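Local structure of high choriolytic enzyme 1 (3VTG) at residues A132-K137 and M153-D158. The protein is an astacin-family zinc metalloprotease that helps to break down the egg envelope at hatching, so that the young fish can swim free. Residues are numbered along the deposited sequence; the frame is centred on the assembly and turned at random.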
ATOM      1  N   ALA A 132      10.782   9.158 -11.765  1.00  9.09           N
ATOM      2  CA  ALA A 132       9.829  10.270 -11.746  1.00  9.20           C
ATOM      3  C   ALA A 132       8.374   9.829 -11.916  1.00  9.29           C
ATOM      4  O   ALA A 132       7.467  10.446 -11.354  1.00  9.08           O
ATOM      5  CB  ALA A 132      10.208  11.320 -12.782  1.00  9.27           C
ATOM      6  N   TYR A 133       8.153   8.748 -12.666  1.00  9.48           N
ATOM      7  CA  TYR A 133       6.797   8.247 -12.919  1.00  9.75           C
ATOM      8  C   TYR A 133       6.036   7.907 -11.634  1.00  9.61           C
ATOM      9  O   TYR A 133       4.807   7.947 -11.613  1.00  9.78           O
ATOM     10  CB  TYR A 133       6.822   7.037 -13.866  1.00 10.10           C
ATOM     11  CG  TYR A 133       7.253   5.748 -13.202  1.00 10.46           C
ATOM     12  CD1 TYR A 133       6.311   4.867 -12.664  1.00 10.63           C
ATOM     13  CD2 TYR A 133       8.604   5.414 -13.096  1.00 10.67           C
ATOM     14  CE1 TYR A 133       6.701   3.691 -12.043  1.00 10.92           C
ATOM     15  CE2 TYR A 133       9.004   4.241 -12.476  1.00 11.02           C
ATOM     16  CZ  TYR A 133       8.050   3.384 -11.953  1.00 11.06           C
ATOM     17  OH  TYR A 133       8.441   2.218 -11.339  1.00 11.81           O
ATOM     18  N   ASN A 134       6.771   7.577 -10.571  1.00  9.51           N
ATOM     19  CA  ASN A 134       6.182   7.263  -9.265  1.00  9.51           C
ATOM     20  C   ASN A 134       5.478   8.458  -8.622  1.00  9.35           C
ATOM     21  O   ASN A 134       4.772   8.310  -7.624  1.00  9.37           O
ATOM     22  CB  ASN A 134       7.257   6.744  -8.308  1.00  9.80           C
ATOM     23  CG  ASN A 134       7.829   5.408  -8.737  1.00 10.04           C
ATOM     24  OD1 ASN A 134       7.133   4.393  -8.752  1.00 10.59           O
ATOM     25  ND2 ASN A 134       9.110   5.402  -9.073  1.00 10.34           N
ATOM     26  N   PHE A 135       5.677   9.637  -9.206  1.00  9.16           N
ATOM     27  CA  PHE A 135       5.122  10.878  -8.679  1.00  9.16           C
ATOM     28  C   PHE A 135       4.013  11.435  -9.578  1.00  9.49           C
ATOM     29  O   PHE A 135       3.483  12.515  -9.315  1.00  9.45           O
ATOM     30  CB  PHE A 135       6.236  11.919  -8.492  1.00  8.77           C
ATOM     31  CG  PHE A 135       7.333  11.486  -7.553  1.00  8.46           C
ATOM     32  CD1 PHE A 135       7.366  11.946  -6.239  1.00  8.35           C
ATOM     33  CD2 PHE A 135       8.341  10.623  -7.983  1.00  8.29           C
ATOM     34  CE1 PHE A 135       8.379  11.553  -5.375  1.00  8.28           C
ATOM     35  CE2 PHE A 135       9.355  10.224  -7.121  1.00  8.20           C
ATOM     36  CZ  PHE A 135       9.376  10.694  -5.818  1.00  8.24           C
ATOM     37  N   ASN A 136       3.674  10.703 -10.639  1.00 10.08           N
ATOM     38  CA  ASN A 136       2.586  11.102 -11.538  1.00 10.74           C
ATOM     39  C   ASN A 136       1.233  11.113 -10.837  1.00 11.08           C
ATOM     40  O   ASN A 136       0.897  10.174 -10.117  1.00 11.27           O
ATOM     41  CB  ASN A 136       2.516  10.168 -12.749  1.00 11.13           C
ATOM     42  CG  ASN A 136       3.698  10.324 -13.687  1.00 11.37           C
ATOM     43  OD1 ASN A 136       4.504  11.243 -13.553  1.00 12.04           O
ATOM     44  ND2 ASN A 136       3.799   9.418 -14.654  1.00 11.62           N
ATOM     45  N   LYS A 137       0.469  12.181 -11.050  1.00 11.66           N
ATOM     46  CA  LYS A 137      -0.883  12.301 -10.508  1.00 12.40           C
ATOM     47  C   LYS A 137      -1.821  11.299 -11.183  1.00 12.70           C
ATOM     48  O   LYS A 137      -1.764  11.114 -12.399  1.00 13.15           O
ATOM     49  CB  LYS A 137      -1.397  13.725 -10.724  1.00 12.69           C
ATOM     50  CG  LYS A 137      -2.713  14.051 -10.031  1.00 13.13           C
ATOM     51  CD  LYS A 137      -3.238  15.415 -10.455  1.00 13.43           C
ATOM     52  CE  LYS A 137      -2.357  16.541  -9.942  1.00 13.84           C
ATOM     53  NZ  LYS A 137      -2.795  17.869 -10.455  1.00 14.07           N
ATOM     54  N   MET A 153       0.867   5.194   3.070  1.00  7.28           N
ATOM     55  CA  MET A 153       1.058   5.163   1.619  1.00  7.25           C
ATOM     56  C   MET A 153       1.777   6.396   1.059  1.00  7.18           C
ATOM     57  O   MET A 153       2.008   6.483  -0.145  1.00  7.20           O
ATOM     58  CB  MET A 153      -0.288   4.983   0.900  1.00  7.36           C
ATOM     59  CG  MET A 153      -1.105   3.781   1.360  1.00  7.44           C
ATOM     60  SD  MET A 153      -0.199   2.219   1.361  1.00  7.55           S
ATOM     61  CE  MET A 153      -0.030   1.911  -0.393  1.00  7.72           C
ATOM     62  N   HIS A 154       2.127   7.342   1.926  1.00  7.16           N
ATOM     63  CA  HIS A 154       2.800   8.563   1.488  1.00  7.26           C
ATOM     64  C   HIS A 154       4.287   8.368   1.429  1.00  7.39           C
ATOM     65  O   HIS A 154       4.887   7.900   2.393  1.00  7.41           O
ATOM     66  CB  HIS A 154       2.471   9.718   2.429  1.00  7.24           C
ATOM     67  CG  HIS A 154       2.591  11.082   1.787  1.00  7.16           C
ATOM     68  ND1 HIS A 154       3.749  11.553   1.279  1.00  7.10           N
ATOM     69  CD2 HIS A 154       1.640  12.078   1.582  1.00  7.21           C
ATOM     70  CE1 HIS A 154       3.543  12.785   0.769  1.00  7.18           C
ATOM     71  NE2 HIS A 154       2.256  13.105   0.957  1.00  7.25           N
ATOM     72  N   TYR A 155       4.894   8.729   0.301  1.00  7.55           N
ATOM     73  CA  TYR A 155       6.352   8.764   0.175  1.00  7.69           C
ATOM     74  C   TYR A 155       6.968   9.749   1.171  1.00  7.81           C
ATOM     75  O   TYR A 155       6.368  10.780   1.498  1.00  7.77           O
ATOM     76  CB  TYR A 155       6.746   9.225  -1.231  1.00  7.73           C
ATOM     77  CG  TYR A 155       6.839   8.168  -2.318  1.00  7.80           C
ATOM     78  CD1 TYR A 155       6.328   6.876  -2.148  1.00  7.86           C
ATOM     79  CD2 TYR A 155       7.422   8.487  -3.542  1.00  7.83           C
ATOM     80  CE1 TYR A 155       6.416   5.933  -3.165  1.00  7.98           C
ATOM     81  CE2 TYR A 155       7.514   7.558  -4.561  1.00  7.90           C
ATOM     82  CZ  TYR A 155       7.013   6.285  -4.370  1.00  7.95           C
ATOM     83  OH  TYR A 155       7.110   5.369  -5.391  1.00  8.26           O
ATOM     84  N   GLY A 156       8.176   9.439   1.632  1.00  8.04           N
ATOM     85  CA  GLY A 156       8.980  10.403   2.379  1.00  8.37           C
ATOM     86  C   GLY A 156       9.446  11.530   1.468  1.00  8.64           C
ATOM     87  O   GLY A 156       9.411  11.400   0.236  1.00  8.68           O
ATOM     88  N   ARG A 157       9.890  12.631   2.070  1.00  9.11           N
ATOM     89  CA  ARG A 157      10.273  13.830   1.316  1.00  9.62           C
ATOM     90  C   ARG A 157      11.514  13.630   0.449  1.00  9.58           C
ATOM     91  O   ARG A 157      11.738  14.387  -0.496  1.00  9.57           O
ATOM     92  CB  ARG A 157      10.459  15.037   2.253  1.00 10.33           C
ATOM     93  CG  ARG A 157      11.647  14.948   3.204  1.00 11.06           C
ATOM     94  CD  ARG A 157      11.654  16.094   4.210  1.00 12.02           C
ATOM     95  NE  ARG A 157      10.452  16.110   5.048  1.00 13.08           N
ATOM     96  CZ  ARG A 157       9.537  17.081   5.054  1.00 13.53           C
ATOM     97  NH1 ARG A 157       9.672  18.148   4.275  1.00 14.25           N
ATOM     98  NH2 ARG A 157       8.480  16.987   5.853  1.00 14.22           N
ATOM     99  N   ASP A 158      12.304  12.611   0.781  1.00  9.81           N
ATOM    100  CA  ASP A 158      13.545  12.315   0.074  1.00 10.08           C
ATOM    101  C   ASP A 158      13.456  11.065  -0.807  1.00  9.78           C
ATOM    102  O   ASP A 158      14.472  10.570  -1.286  1.00  9.73           O
ATOM    103  CB  ASP A 158      14.714  12.202   1.068  1.00 10.96           C
ATOM    104  CG  ASP A 158      14.495  11.126   2.131  1.00 11.66           C
ATOM    105  OD1 ASP A 158      13.362  10.612   2.265  1.00 12.51           O
ATOM    106  OD2 ASP A 158      15.468  10.799   2.848  1.00 12.73           O
TER
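Y155 turns the edge of its ring to the face of F135 in a T-shaped pair, with planes at 81° and centroids 5.3 Å apart. CD2 of Y155 comes to 3.7 Å from CE1 of F135, and CE2 of Y155 lies above that face toward its rim. Phenylalanine suits the buried site, because its side chain also touches I122, I127 and I169. The other contact is van der Waals: N134 CB sits 3.2 Å from Y155 OH, near the plane of the tyrosine ring. With CG beside its backbone N (chi1 -66°), N134 sends its amide past the hydroxyl; asparagine suits, since ND2 bonds back to S131 O while CB packs on the phenol. A polar link runs through Q111, whose OE1 accepts from Y155 N and whose NE2 donates to N134 O. M153 and Y155 belong to the Met-turn region of astacins, whose tyrosine can switch on and off the zinc; Y155 probably fills that role. Its long phenol meets both F135 and the zinc ligand H109, its nearest side-chain atom about 5 Å from the zinc ion. Replacing Y155 by alanine is likely to strip the F135 face of its aromatic partner and open a gap beside H109. Across this contact dispersion and weak ring electrostatics hold the phenol, compatible with the swing known in astacins.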